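Cyclase (Uncultured organism, PDB 5IBZ) belongs to the putative cyclase family, probably has arylformamidase-like activity, and binds acetylphosphate in the crystal. Local coordinates at residues G30-I35 against T153-R158; V41-L46 against E299-A304; S54-I59 against G110-D115; G159-I164 against E287-C292; I178-L183 against V234-E239. All blocks are in the same frame, centred on the assembly; numbering follows the deposited sequence.

Contact 1: G30-I35 against T153-R158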
# COMPACT_ATOMS: atom_id res chain seq x y z
N GLY B 30 -2.60 -7.27 -30.27
CA GLY B 30 -1.56 -6.60 -31.03
C GLY B 30 -0.45 -7.54 -31.48
O GLY B 30 -0.70 -8.69 -31.90
N ALA B 31 0.79 -7.07 -31.36
CA ALA B 31 1.93 -7.80 -31.91
C ALA B 31 2.23 -9.08 -31.15
O ALA B 31 3.00 -9.92 -31.60
CB ALA B 31 3.16 -6.90 -31.96
N ALA B 32 1.60 -9.27 -30.00
CA ALA B 32 1.68 -10.58 -29.35
C ALA B 32 1.15 -11.70 -30.27
O ALA B 32 1.54 -12.87 -30.14
CB ALA B 32 0.93 -10.55 -28.03
N ASN B 33 0.29 -11.35 -31.23
CA ASN B 33 -0.19 -12.35 -32.17
C ASN B 33 0.87 -12.90 -33.12
O ASN B 33 0.65 -13.92 -33.79
CB ASN B 33 -1.35 -11.76 -32.97
CG ASN B 33 -2.58 -11.51 -32.11
OD1 ASN B 33 -2.99 -12.35 -31.31
ND2 ASN B 33 -3.15 -10.32 -32.26
N TYR B 34 2.04 -12.25 -33.18
CA TYR B 34 3.17 -12.77 -33.93
C TYR B 34 3.80 -13.99 -33.23
O TYR B 34 4.51 -14.75 -33.87
CB TYR B 34 4.24 -11.72 -34.13
CG TYR B 34 3.94 -10.59 -35.09
CD1 TYR B 34 3.42 -10.82 -36.36
CD2 TYR B 34 4.23 -9.28 -34.73
CE1 TYR B 34 3.18 -9.77 -37.21
CE2 TYR B 34 4.00 -8.23 -35.58
CZ TYR B 34 3.48 -8.47 -36.82
OH TYR B 34 3.27 -7.40 -37.67
N ILE B 35 3.56 -14.16 -31.92
CA ILE B 35 4.08 -15.34 -31.24
C ILE B 35 3.06 -16.47 -31.39
O ILE B 35 1.97 -16.47 -30.80
CB ILE B 35 4.38 -15.07 -29.75
CG1 ILE B 35 5.30 -13.86 -29.61
CG2 ILE B 35 4.97 -16.33 -29.14
CD1 ILE B 35 5.64 -13.46 -28.15
N THR B 153 -0.71 -15.33 -21.55
CA THR B 153 0.06 -16.49 -22.02
C THR B 153 1.18 -16.10 -23.00
O THR B 153 1.97 -16.96 -23.44
CB THR B 153 -0.84 -17.60 -22.64
OG1 THR B 153 -1.92 -17.08 -23.43
CG2 THR B 153 -1.45 -18.42 -21.52
N SER B 154 1.34 -14.80 -23.26
CA SER B 154 2.31 -14.36 -24.25
C SER B 154 3.70 -14.12 -23.65
O SER B 154 3.93 -14.30 -22.44
CB SER B 154 1.83 -13.07 -24.94
OG SER B 154 2.57 -12.84 -26.13
N PHE B 155 4.60 -13.67 -24.51
CA PHE B 155 5.98 -13.31 -24.18
C PHE B 155 6.78 -14.49 -23.64
O PHE B 155 7.75 -14.31 -22.90
CB PHE B 155 6.02 -12.13 -23.21
CG PHE B 155 5.10 -11.00 -23.60
CD1 PHE B 155 5.06 -10.54 -24.89
CD2 PHE B 155 4.25 -10.45 -22.66
CE1 PHE B 155 4.16 -9.52 -25.25
CE2 PHE B 155 3.37 -9.43 -23.00
CZ PHE B 155 3.33 -8.97 -24.30
N LEU B 156 6.41 -15.66 -24.11
CA LEU B 156 7.20 -16.84 -23.91
C LEU B 156 7.47 -17.38 -25.31
O LEU B 156 6.55 -17.83 -26.00
CB LEU B 156 6.46 -17.80 -22.99
CG LEU B 156 7.15 -19.11 -22.67
CD1 LEU B 156 6.82 -19.55 -21.25
CD2 LEU B 156 6.76 -20.17 -23.69
N GLY B 157 8.72 -17.28 -25.76
CA GLY B 157 9.06 -17.52 -27.15
C GLY B 157 10.51 -17.18 -27.36
O GLY B 157 11.34 -17.33 -26.45
N ARG B 158 10.84 -16.74 -28.58
CA ARG B 158 12.23 -16.49 -28.91
C ARG B 158 12.62 -15.07 -28.52
O ARG B 158 11.88 -14.12 -28.78
CB ARG B 158 12.48 -16.72 -30.41
CG ARG B 158 13.85 -17.36 -30.70
CD ARG B 158 13.99 -17.69 -32.16
NE ARG B 158 14.34 -16.49 -32.86
CZ ARG B 158 15.42 -16.32 -33.61
NH1 ARG B 158 16.24 -17.32 -33.88
NH2 ARG B 158 15.64 -15.14 -34.15
O HOH W 1 1.26 -14.48 -27.88
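Ala32 and Ser154 meet where a short 3-10 turn, residues 31-34, is pressed against the loop that leads into strand 158-163. The methyl CB of Ala32 points at that loop and stops 3.4 Å from Ser154 OG, a tight approach between an apolar group and a hydroxyl. Ile35, just after the turn, closes on the same oxygen: its CD1 is 3.7 Å from Ser154 OG and 3.8 Å from Phe155 N. With CG1 anti to the carbonyl carbon (chi1 -54°), the two branches diverge, and Ile35 CG2 comes to 3.8 Å from Leu156 O. One isoleucine thereby covers three successive residues of the loop. Gly157 has no side chain to come between, which probably helps the isoleucine sit close.

The corner leads into an inner strand of the mixed central sheet: Phe155 and Gly157 make backbone hydrogen bonds to Ala304 and Leu302, while the turn is the approach to helix 37-44. Toward the aromatic ring the fit is less close. Ala32 CB is 4.4 Å from Phe155 CE1 and comes at the ring obliquely, as does Ile35 CD1; Ser154 OG stands above one face, displaced toward the rim, and Tyr278 meets the ring edge-to-face.

Beside the hydroxyl the two backbones part enough to admit a water. It donates to Ala32 O at 2.8 Å and lies 2.7 Å from Ser154 OG. Ala32 O also accepts the amide of Ile35, so two bonds grip this carbonyl, one closing the turn and the other reaching across.

Contact 2: V41-L46 against E299-A304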
# COMPACT_ATOMS: atom_id res chain seq x y z
N VAL B 41 7.75 -23.46 -30.41
CA VAL B 41 8.46 -24.72 -30.59
C VAL B 41 9.87 -24.45 -31.11
O VAL B 41 10.85 -25.04 -30.63
CB VAL B 41 7.69 -25.64 -31.55
CG1 VAL B 41 8.53 -26.87 -31.92
CG2 VAL B 41 6.39 -26.05 -30.92
N ALA B 42 10.01 -23.56 -32.09
CA ALA B 42 11.33 -23.20 -32.59
C ALA B 42 12.23 -22.61 -31.49
O ALA B 42 13.42 -22.95 -31.38
CB ALA B 42 11.22 -22.22 -33.77
N ALA B 43 11.68 -21.73 -30.66
CA ALA B 43 12.43 -21.12 -29.59
C ALA B 43 12.91 -22.17 -28.59
O ALA B 43 14.04 -22.11 -28.09
CB ALA B 43 11.58 -20.06 -28.89
N ALA B 44 12.06 -23.15 -28.30
CA ALA B 44 12.42 -24.21 -27.37
C ALA B 44 13.62 -25.00 -27.84
O ALA B 44 14.37 -25.55 -27.02
CB ALA B 44 11.25 -25.15 -27.16
N ARG B 45 13.83 -25.11 -29.15
CA ARG B 45 14.97 -25.86 -29.68
C ARG B 45 16.30 -25.14 -29.38
O ARG B 45 17.38 -25.72 -29.51
CB ARG B 45 14.82 -26.08 -31.19
CG ARG B 45 13.59 -26.90 -31.60
CD ARG B 45 13.62 -28.36 -31.11
NE ARG B 45 13.29 -28.56 -29.71
CZ ARG B 45 12.09 -28.46 -29.16
NH1 ARG B 45 11.95 -28.68 -27.87
NH2 ARG B 45 11.02 -28.09 -29.87
N LEU B 46 16.21 -23.87 -28.98
CA LEU B 46 17.42 -23.13 -28.58
C LEU B 46 17.88 -23.47 -27.16
O LEU B 46 18.95 -23.02 -26.73
CB LEU B 46 17.19 -21.62 -28.68
CG LEU B 46 16.79 -21.15 -30.06
CD1 LEU B 46 16.56 -19.64 -30.03
CD2 LEU B 46 17.84 -21.54 -31.10
N GLU B 299 20.59 -15.55 -29.51
CA GLU B 299 19.19 -15.97 -29.63
C GLU B 299 18.91 -17.04 -28.60
O GLU B 299 19.71 -17.97 -28.42
CB GLU B 299 18.88 -16.49 -31.03
CG GLU B 299 19.15 -15.49 -32.15
CD GLU B 299 20.36 -15.86 -33.00
OE1 GLU B 299 21.15 -16.73 -32.58
OE2 GLU B 299 20.51 -15.28 -34.10
N PHE B 300 17.78 -16.92 -27.91
CA PHE B 300 17.50 -17.83 -26.81
C PHE B 300 16.00 -17.98 -26.59
O PHE B 300 15.19 -17.30 -27.23
CB PHE B 300 18.14 -17.31 -25.52
CG PHE B 300 17.92 -15.84 -25.30
CD1 PHE B 300 16.77 -15.38 -24.70
CD2 PHE B 300 18.84 -14.92 -25.74
CE1 PHE B 300 16.56 -14.04 -24.52
CE2 PHE B 300 18.64 -13.57 -25.57
CZ PHE B 300 17.49 -13.13 -24.96
N PHE B 301 15.65 -18.90 -25.70
CA PHE B 301 14.26 -19.03 -25.26
C PHE B 301 14.05 -18.04 -24.13
O PHE B 301 14.87 -17.95 -23.22
CB PHE B 301 13.96 -20.47 -24.83
CG PHE B 301 12.54 -20.70 -24.38
CD1 PHE B 301 12.16 -20.48 -23.06
CD2 PHE B 301 11.60 -21.17 -25.28
CE1 PHE B 301 10.85 -20.73 -22.66
CE2 PHE B 301 10.29 -21.41 -24.88
CZ PHE B 301 9.92 -21.19 -23.57
N LEU B 302 12.99 -17.25 -24.24
CA LEU B 302 12.67 -16.23 -23.25
C LEU B 302 11.34 -16.51 -22.59
O LEU B 302 10.33 -16.66 -23.29
CB LEU B 302 12.61 -14.87 -23.93
CG LEU B 302 12.31 -13.68 -23.02
CD1 LEU B 302 13.33 -13.54 -21.92
CD2 LEU B 302 12.26 -12.43 -23.84
N ALA B 303 11.34 -16.62 -21.26
CA ALA B 303 10.11 -16.70 -20.48
C ALA B 303 9.90 -15.38 -19.79
O ALA B 303 10.48 -15.14 -18.71
CB ALA B 303 10.18 -17.83 -19.47
N ALA B 304 9.09 -14.53 -20.42
CA ALA B 304 8.86 -13.17 -19.94
C ALA B 304 7.36 -12.90 -19.80
O ALA B 304 6.86 -11.80 -20.08
CB ALA B 304 9.51 -12.17 -20.85
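Ala43 and Phe301 bring the C-terminal part of helix 37-44 down to strand 299-303, their CA atoms 5.1 Å apart, and the chain leaving the helix stays close, with 5.6 Å between the CA atoms of Leu46 and Phe300. The small side chain of Ala43, pointing at the strand, is consistent with such nearness. Ala43 CB lies 3.8 Å from Phe301 CD2, and the helix backbone itself meets the phenyl edge-on: Ala44 N is 3.6 Å from that same CD2, and Ala43 C lies in the ring plane. In Phe301 CG is anti to the backbone N (chi1 -179°), and the ring edge meets the helix backbone. Its CB rests 3.7 Å from Ala43 O, the carbonyl that also accepts the amide of Leu46.

The strand runs inside the mixed sheet between 320-322 and 158-163, antiparallel to both, and the helix end packs on one face. On that face Phe301 also meets Phe301 of the second subunit, the rings at about 70°, which places this layer at a subunit interface.

Leu46 supplies the other half of the contact. Its CD1 methyl presses mainly on the strand's peptide linkage, 3.7 Å from Phe300 N and 3.8 Å from Glu299 C. The methyl also reaches Glu299 CB at 4.0 Å; beyond that carbon the acid, in the conformer described here, bends away, and its OE2 accepts a hydrogen bond from the backbone N of Lys193.

Contact 3: S54-I59 against G110-D115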
# COMPACT_ATOMS: atom_id res chain seq x y z
N SER B 54 18.32 -14.56 -15.07
CA SER B 54 17.25 -13.63 -14.73
C SER B 54 17.59 -12.25 -15.24
O SER B 54 18.67 -11.74 -14.95
CB SER B 54 17.06 -13.56 -13.22
OG SER B 54 16.29 -12.43 -12.88
N LEU B 55 16.65 -11.63 -15.96
CA LEU B 55 16.87 -10.31 -16.52
C LEU B 55 16.12 -9.25 -15.71
O LEU B 55 15.78 -8.19 -16.24
CB LEU B 55 16.44 -10.27 -18.00
CG LEU B 55 16.94 -11.46 -18.83
CD1 LEU B 55 16.49 -11.28 -20.28
CD2 LEU B 55 18.44 -11.59 -18.78
N ALA B 56 15.88 -9.54 -14.45
CA ALA B 56 15.22 -8.58 -13.56
C ALA B 56 16.19 -7.86 -12.64
O ALA B 56 17.20 -8.42 -12.20
CB ALA B 56 14.17 -9.29 -12.72
N ILE B 57 15.84 -6.63 -12.30
CA ILE B 57 16.45 -5.96 -11.15
C ILE B 57 15.71 -6.40 -9.89
O ILE B 57 14.56 -6.86 -9.94
CB ILE B 57 16.43 -4.43 -11.27
CG1 ILE B 57 15.01 -3.86 -11.37
CG2 ILE B 57 17.27 -3.98 -12.44
CD1 ILE B 57 14.93 -2.38 -10.95
N PRO B 58 16.35 -6.24 -8.73
CA PRO B 58 15.63 -6.59 -7.51
C PRO B 58 14.46 -5.66 -7.26
O PRO B 58 14.60 -4.43 -7.44
CB PRO B 58 16.70 -6.46 -6.41
CG PRO B 58 17.78 -5.63 -7.00
CD PRO B 58 17.75 -5.87 -8.49
N ILE B 59 13.34 -6.25 -6.84
CA ILE B 59 12.19 -5.47 -6.38
C ILE B 59 12.45 -5.08 -4.93
O ILE B 59 12.34 -5.91 -4.02
CB ILE B 59 10.89 -6.25 -6.49
CG1 ILE B 59 10.63 -6.63 -7.96
CG2 ILE B 59 9.73 -5.43 -5.91
CD1 ILE B 59 9.37 -7.38 -8.22
N GLY B 110 6.98 0.10 -11.78
CA GLY B 110 7.98 0.49 -10.80
C GLY B 110 9.26 -0.31 -10.77
O GLY B 110 10.13 -0.02 -9.96
N SER B 111 9.39 -1.30 -11.65
CA SER B 111 10.54 -2.20 -11.66
C SER B 111 10.70 -2.77 -13.07
O SER B 111 10.16 -2.24 -14.02
CB SER B 111 10.36 -3.31 -10.62
OG SER B 111 11.57 -4.00 -10.37
N THR B 112 11.46 -3.86 -13.22
CA THR B 112 11.46 -4.61 -14.47
C THR B 112 10.01 -4.84 -14.89
O THR B 112 9.20 -5.30 -14.09
CB THR B 112 12.21 -5.94 -14.30
OG1 THR B 112 13.56 -5.66 -13.87
CG2 THR B 112 12.20 -6.72 -15.59
N GLN B 113 9.68 -4.53 -16.14
CA GLN B 113 8.28 -4.44 -16.52
C GLN B 113 8.01 -4.70 -17.99
O GLN B 113 8.90 -4.52 -18.84
CB GLN B 113 7.74 -3.04 -16.18
CG GLN B 113 8.28 -1.93 -17.08
CD GLN B 113 8.01 -0.55 -16.52
OE1 GLN B 113 7.14 0.18 -16.98
NE2 GLN B 113 8.73 -0.22 -15.49
N TRP B 114 6.78 -5.10 -18.25
CA TRP B 114 6.13 -4.90 -19.56
C TRP B 114 5.10 -3.80 -19.39
O TRP B 114 4.40 -3.75 -18.37
CB TRP B 114 5.39 -6.13 -20.07
CG TRP B 114 6.20 -7.20 -20.66
CD1 TRP B 114 6.28 -8.48 -20.22
CD2 TRP B 114 7.02 -7.13 -21.84
NE1 TRP B 114 7.10 -9.21 -21.04
CE2 TRP B 114 7.57 -8.41 -22.04
CE3 TRP B 114 7.35 -6.12 -22.73
CZ2 TRP B 114 8.43 -8.70 -23.08
CZ3 TRP B 114 8.19 -6.41 -23.77
CH2 TRP B 114 8.74 -7.69 -23.94
N ASP B 115 4.98 -2.97 -20.42
CA ASP B 115 3.90 -2.00 -20.52
C ASP B 115 2.89 -2.54 -21.49
O ASP B 115 3.24 -2.95 -22.60
CB ASP B 115 4.42 -0.66 -20.99
CG ASP B 115 5.47 -0.10 -20.04
OD1 ASP B 115 5.46 -0.47 -18.84
OD2 ASP B 115 6.32 0.69 -20.51
O HOH W 2 12.06 -6.77 -11.01
O HOH W 3 12.67 -2.57 -8.31
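Ala56 and Thr112 mark the nearest approach of two chains that are irregular at this point, 5.5 Å between their CA atoms, and the gap widens to 6.4 Å between the CA atoms of Ile59 and Ser111. Instead of pairing backbone to backbone, the segments are joined by a side chain: Ile57 N donates to Thr112 OG1 at 2.9 Å, nearly straight at 165°. OG1 sits beside the backbone N of its own residue (chi1 -58°), and it is also hydrogen-bonded to Ile282 O, so one hydroxyl ties together three pieces of chain. The side chains of Ile57 and Thr112 run antiparallel, passing side by side, with Ile57 CG1 3.4 Å from Thr112 OG1. A valine in place of Thr112 would probably leave the buried amide of Ile57 and the carbonyl of Ile282 without their shared partner.

Residues 110-112 run into strand 113-115 of the mixed sheet, and that strand carries Asp115, which touches the bound acetylphosphate; the contact thus lies at the foot of a pocket-lining strand. Ser111 works through water. One water donates to Ile57 O and a second to Pro58 O, and each is also hydrogen-bonded to Ser111 OG, at 2.9 and 2.7 Å respectively. The same OG lies 3.6 Å from Ile57 CG1 and is flanked by Ile59 CG1 too. Ser111 O, for its part, accepts from Gln113 NE2 in the plane of the carbonyl. Ile59 continues outward, making backbone hydrogen bonds to the second subunit.

Contact 4: G159-I164 against E287-C292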
# COMPACT_ATOMS: atom_id res chain seq x y z
N GLY B 159 13.76 -14.94 -27.85
CA GLY B 159 14.31 -13.63 -27.54
C GLY B 159 15.66 -13.49 -28.23
O GLY B 159 16.36 -14.48 -28.46
N VAL B 160 16.00 -12.25 -28.57
CA VAL B 160 17.28 -11.94 -29.17
C VAL B 160 17.86 -10.71 -28.47
O VAL B 160 17.20 -9.66 -28.39
CB VAL B 160 17.16 -11.66 -30.68
CG1 VAL B 160 18.55 -11.35 -31.30
CG2 VAL B 160 16.50 -12.85 -31.37
N LEU B 161 19.07 -10.87 -27.94
CA LEU B 161 19.84 -9.76 -27.38
C LEU B 161 20.59 -9.03 -28.46
O LEU B 161 21.29 -9.65 -29.26
CB LEU B 161 20.84 -10.24 -26.33
CG LEU B 161 21.81 -9.19 -25.79
CD1 LEU B 161 21.09 -8.18 -24.94
CD2 LEU B 161 22.93 -9.88 -25.00
N VAL B 162 20.42 -7.71 -28.50
CA VAL B 162 21.32 -6.88 -29.28
C VAL B 162 22.11 -5.98 -28.30
O VAL B 162 21.54 -5.12 -27.61
CB VAL B 162 20.56 -6.07 -30.37
CG1 VAL B 162 19.51 -5.13 -29.78
CG2 VAL B 162 21.52 -5.35 -31.27
N ASP B 163 23.41 -6.23 -28.24
CA ASP B 163 24.27 -5.57 -27.28
C ASP B 163 24.84 -4.32 -27.91
O ASP B 163 25.92 -4.32 -28.49
CB ASP B 163 25.37 -6.51 -26.81
CG ASP B 163 26.12 -5.98 -25.60
OD1 ASP B 163 26.03 -4.77 -25.31
OD2 ASP B 163 26.82 -6.81 -24.96
N ILE B 164 24.09 -3.24 -27.82
CA ILE B 164 24.50 -2.00 -28.45
C ILE B 164 25.73 -1.43 -27.75
O ILE B 164 26.61 -0.85 -28.39
CB ILE B 164 23.34 -0.99 -28.47
CG1 ILE B 164 22.16 -1.53 -29.29
CG2 ILE B 164 23.81 0.34 -29.06
CD1 ILE B 164 22.44 -1.68 -30.77
N GLU B 287 24.72 -9.67 -17.19
CA GLU B 287 25.26 -11.04 -17.15
C GLU B 287 24.90 -11.84 -18.39
O GLU B 287 25.72 -12.64 -18.87
CB GLU B 287 24.78 -11.77 -15.89
CG GLU B 287 25.64 -11.45 -14.67
CD GLU B 287 25.68 -9.96 -14.34
OE1 GLU B 287 26.74 -9.33 -14.56
OE2 GLU B 287 24.65 -9.43 -13.86
N LEU B 288 23.69 -11.65 -18.90
CA LEU B 288 23.31 -12.28 -20.15
C LEU B 288 24.25 -11.85 -21.26
O LEU B 288 24.71 -12.68 -22.06
CB LEU B 288 21.87 -11.92 -20.54
CG LEU B 288 21.41 -12.44 -21.91
CD1 LEU B 288 21.34 -13.97 -21.96
CD2 LEU B 288 20.08 -11.84 -22.29
N ALA B 289 24.56 -10.56 -21.32
CA ALA B 289 25.39 -10.05 -22.41
C ALA B 289 26.82 -10.61 -22.31
O ALA B 289 27.43 -10.94 -23.33
CB ALA B 289 25.40 -8.54 -22.42
N LYS B 290 27.35 -10.73 -21.10
CA LYS B 290 28.67 -11.34 -20.93
C LYS B 290 28.66 -12.78 -21.43
O LYS B 290 29.60 -13.22 -22.10
CB LYS B 290 29.11 -11.29 -19.47
CG LYS B 290 30.55 -11.70 -19.22
CD LYS B 290 30.90 -11.48 -17.77
CE LYS B 290 32.31 -11.95 -17.43
NZ LYS B 290 33.30 -11.55 -18.46
N ASP B 291 27.60 -13.51 -21.11
CA ASP B 291 27.50 -14.91 -21.52
C ASP B 291 27.42 -15.00 -23.05
O ASP B 291 28.08 -15.85 -23.64
CB ASP B 291 26.31 -15.59 -20.86
CG ASP B 291 26.19 -17.05 -21.25
OD1 ASP B 291 26.97 -17.85 -20.71
OD2 ASP B 291 25.34 -17.39 -22.11
N CYS B 292 26.61 -14.16 -23.67
CA CYS B 292 26.48 -14.18 -25.13
C CYS B 292 27.80 -13.81 -25.83
O CYS B 292 28.11 -14.35 -26.90
CB CYS B 292 25.37 -13.23 -25.59
SG CYS B 292 23.70 -13.73 -25.06
O HOH W 4 27.18 -9.43 -25.65
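Leu161 is the first residue of 159-164 to touch 287-292, and nearly all of its contact is made by a single methyl. CG stands anti to the backbone N (chi1 173°), on the way to the helix, and CD2 then lies among three residues on two successive turns: 3.6 Å from Ala289 CA, 3.9 Å from Cys292 SG and 4.3 Å from Leu288 CG. Val162 packs instead on Leu183 and Ala186 of helix 180-190. At Asp163 the chemistry changes. Its OD2 lies 3.4 Å from Ala289 CB, and a water donates both to that OD2, at 2.7 Å, and to Ala289 O, at 2.8 Å. The carboxylate is held from outside as well, by Arg166 at OD2 and Arg203 at OD1, so the buried charge is probably well compensated. Asp163 is also the centre of an inverse gamma turn and the N-cap of helix 164-167, its side chain capping a backbone N beyond Ile164. That last residue joins Val162 against helix 180-190. The axes of strand 159-163 and helix 287-292 cross at 89°, 9.6 Å apart at their closest, in an alpha/beta arrangement whose central sheet has helices packed on both of its faces.

Contact 5: I178-L183 against V234-E239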
# COMPACT_ATOMS: atom_id res chain seq x y z
N ILE B 178 19.97 5.57 -30.17
CA ILE B 178 20.22 4.31 -30.86
C ILE B 178 19.34 4.24 -32.11
O ILE B 178 18.13 4.34 -32.03
CB ILE B 178 19.96 3.11 -29.94
CG1 ILE B 178 20.87 3.19 -28.72
CG2 ILE B 178 20.17 1.79 -30.69
CD1 ILE B 178 20.47 2.26 -27.59
N THR B 179 19.98 4.04 -33.24
CA THR B 179 19.35 4.10 -34.55
C THR B 179 19.10 2.74 -35.17
O THR B 179 19.62 1.72 -34.72
CB THR B 179 20.23 4.87 -35.53
OG1 THR B 179 21.45 4.13 -35.70
CG2 THR B 179 20.54 6.28 -35.01
N ARG B 180 18.33 2.74 -36.25
CA ARG B 180 18.17 1.56 -37.09
C ARG B 180 19.52 0.98 -37.50
O ARG B 180 19.75 -0.23 -37.43
CB ARG B 180 17.36 1.91 -38.35
CG ARG B 180 17.17 0.72 -39.32
CD ARG B 180 16.63 1.19 -40.67
NE ARG B 180 16.45 0.06 -41.58
CZ ARG B 180 15.27 -0.50 -41.88
NH1 ARG B 180 14.14 0.01 -41.42
NH2 ARG B 180 15.24 -1.56 -42.67
N ALA B 181 20.42 1.84 -37.95
CA ALA B 181 21.72 1.38 -38.42
C ALA B 181 22.51 0.73 -37.28
O ALA B 181 23.21 -0.25 -37.50
CB ALA B 181 22.49 2.54 -39.01
N ASP B 182 22.41 1.28 -36.08
CA ASP B 182 23.06 0.67 -34.91
C ASP B 182 22.52 -0.73 -34.64
O ASP B 182 23.28 -1.69 -34.39
CB ASP B 182 22.86 1.50 -33.65
CG ASP B 182 23.51 2.84 -33.69
OD1 ASP B 182 24.51 3.03 -34.43
OD2 ASP B 182 23.03 3.71 -32.91
N LEU B 183 21.20 -0.86 -34.67
CA LEU B 183 20.57 -2.15 -34.39
C LEU B 183 20.95 -3.19 -35.46
O LEU B 183 21.33 -4.31 -35.13
CB LEU B 183 19.05 -1.98 -34.30
CG LEU B 183 18.58 -1.20 -33.08
CD1 LEU B 183 17.16 -0.72 -33.28
CD2 LEU B 183 18.68 -2.05 -31.83
N VAL B 234 11.42 2.67 -35.52
CA VAL B 234 10.03 2.23 -35.50
C VAL B 234 9.64 1.47 -36.79
O VAL B 234 9.03 0.39 -36.72
CB VAL B 234 9.09 3.41 -35.21
CG1 VAL B 234 7.65 3.03 -35.44
CG2 VAL B 234 9.25 3.87 -33.76
N PRO B 235 9.99 2.01 -37.97
CA PRO B 235 9.62 1.22 -39.15
C PRO B 235 10.34 -0.14 -39.17
O PRO B 235 9.78 -1.13 -39.64
CB PRO B 235 10.06 2.10 -40.31
CG PRO B 235 10.08 3.49 -39.77
CD PRO B 235 10.53 3.32 -38.33
N TRP B 236 11.57 -0.17 -38.66
CA TRP B 236 12.33 -1.43 -38.60
C TRP B 236 11.65 -2.44 -37.67
O TRP B 236 11.51 -3.61 -38.01
CB TRP B 236 13.76 -1.14 -38.15
CG TRP B 236 14.65 -2.32 -38.08
CD1 TRP B 236 15.27 -2.96 -39.13
CD2 TRP B 236 15.05 -3.01 -36.90
NE1 TRP B 236 16.04 -4.00 -38.65
CE2 TRP B 236 15.91 -4.05 -37.28
CE3 TRP B 236 14.75 -2.84 -35.54
CZ2 TRP B 236 16.48 -4.91 -36.36
CZ3 TRP B 236 15.32 -3.71 -34.63
CH2 TRP B 236 16.17 -4.73 -35.04
N ILE B 237 11.24 -1.98 -36.50
CA ILE B 237 10.52 -2.83 -35.57
C ILE B 237 9.28 -3.41 -36.23
O ILE B 237 8.96 -4.59 -36.06
CB ILE B 237 10.15 -2.03 -34.28
CG1 ILE B 237 11.42 -1.80 -33.46
CG2 ILE B 237 9.14 -2.79 -33.46
CD1 ILE B 237 11.31 -0.70 -32.42
N HIS B 238 8.56 -2.58 -36.98
CA HIS B 238 7.41 -3.04 -37.76
C HIS B 238 7.78 -4.10 -38.81
O HIS B 238 7.12 -5.15 -38.88
CB HIS B 238 6.73 -1.86 -38.46
CG HIS B 238 5.60 -2.26 -39.36
ND1 HIS B 238 5.64 -2.08 -40.73
CD2 HIS B 238 4.40 -2.83 -39.10
CE1 HIS B 238 4.51 -2.53 -41.26
NE2 HIS B 238 3.74 -2.97 -40.29
N GLU B 239 8.80 -3.79 -39.61
CA GLU B 239 9.30 -4.66 -40.67
C GLU B 239 9.57 -6.06 -40.16
O GLU B 239 9.20 -7.05 -40.81
CB GLU B 239 10.60 -4.10 -41.26
CG GLU B 239 10.41 -2.90 -42.14
CD GLU B 239 11.69 -2.16 -42.43
OE1 GLU B 239 11.69 -0.91 -42.30
OE2 GLU B 239 12.69 -2.82 -42.85
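Arg180 and Trp236 set their flat groups nearly upright to each other, guanidinium and indole planes 76° apart. The guanidinium presents a face and the indole an edge: Trp236 CD1 stands over the centre of the guanidinium, 3.7 Å from Arg180 CZ, while Arg180 NH2 lies in the plane of the indole, at its edge. Arg180 NH1 reaches back to 3.5 Å from Trp236 CB. The arginine gets there by full extension, CG anti to the backbone N (chi1 179°) and the chain straight on to NE. At its end it meets Glu239, in the conformer described here, end-on. NH1 donates to Glu239 OE1 at 2.8 Å and NH2 to Glu239 OE2 at 2.9 Å, both bonds nearly straight and both on the syn side of the carboxylate, though the two planes are turned 32° against each other.

Leu183, one turn further along helix 180-190, takes a face of the indole. Its CB lies 4.3 Å from the centroid of the six-membered ring in a CH-pi contact, and its CD1 is 3.8 Å from Trp236 CZ3 near the rim. At the start of this helix Thr179 and Asp182 form a capping box, Asp182 N donating to Thr179 OG1 at 3.0 Å.

An alanine in place of Arg180 would probably leave the carboxylate of Glu239 without its mate across the contact and open a gap beside CD1 of Trp236. Helices 180-190 and 233-239 are joined by two chemistries: apolar packing on the buried tryptophan, and, in this conformer, a two-pronged salt bridge at the exposed glutamate, where solvent is likely to weaken the pull between the charges.

Contacts 1 to 4 are buried, whereas contact 5 is partly exposed and has the one direct salt bridge between paired segments. Contacts 1, 2 and 4 share neighbouring strands: residues 153-158 run on into 159-164, and both pair with 299-304 through backbone hydrogen bonds. Contact 2 joins helix end and strand by van der Waals touches, without a hydrogen bond between the segments, while contacts 1, 3 and 4 each let water bridge polar atoms. Contact 3 adds a hydroxyl-to-amide bond and includes Asp115 of the ligand pocket. Contacts 1, 2 and 3 also touch the second subunit; contacts 4 and 5 do not, and meet each other where Val162 and Ile164 pack on Leu183.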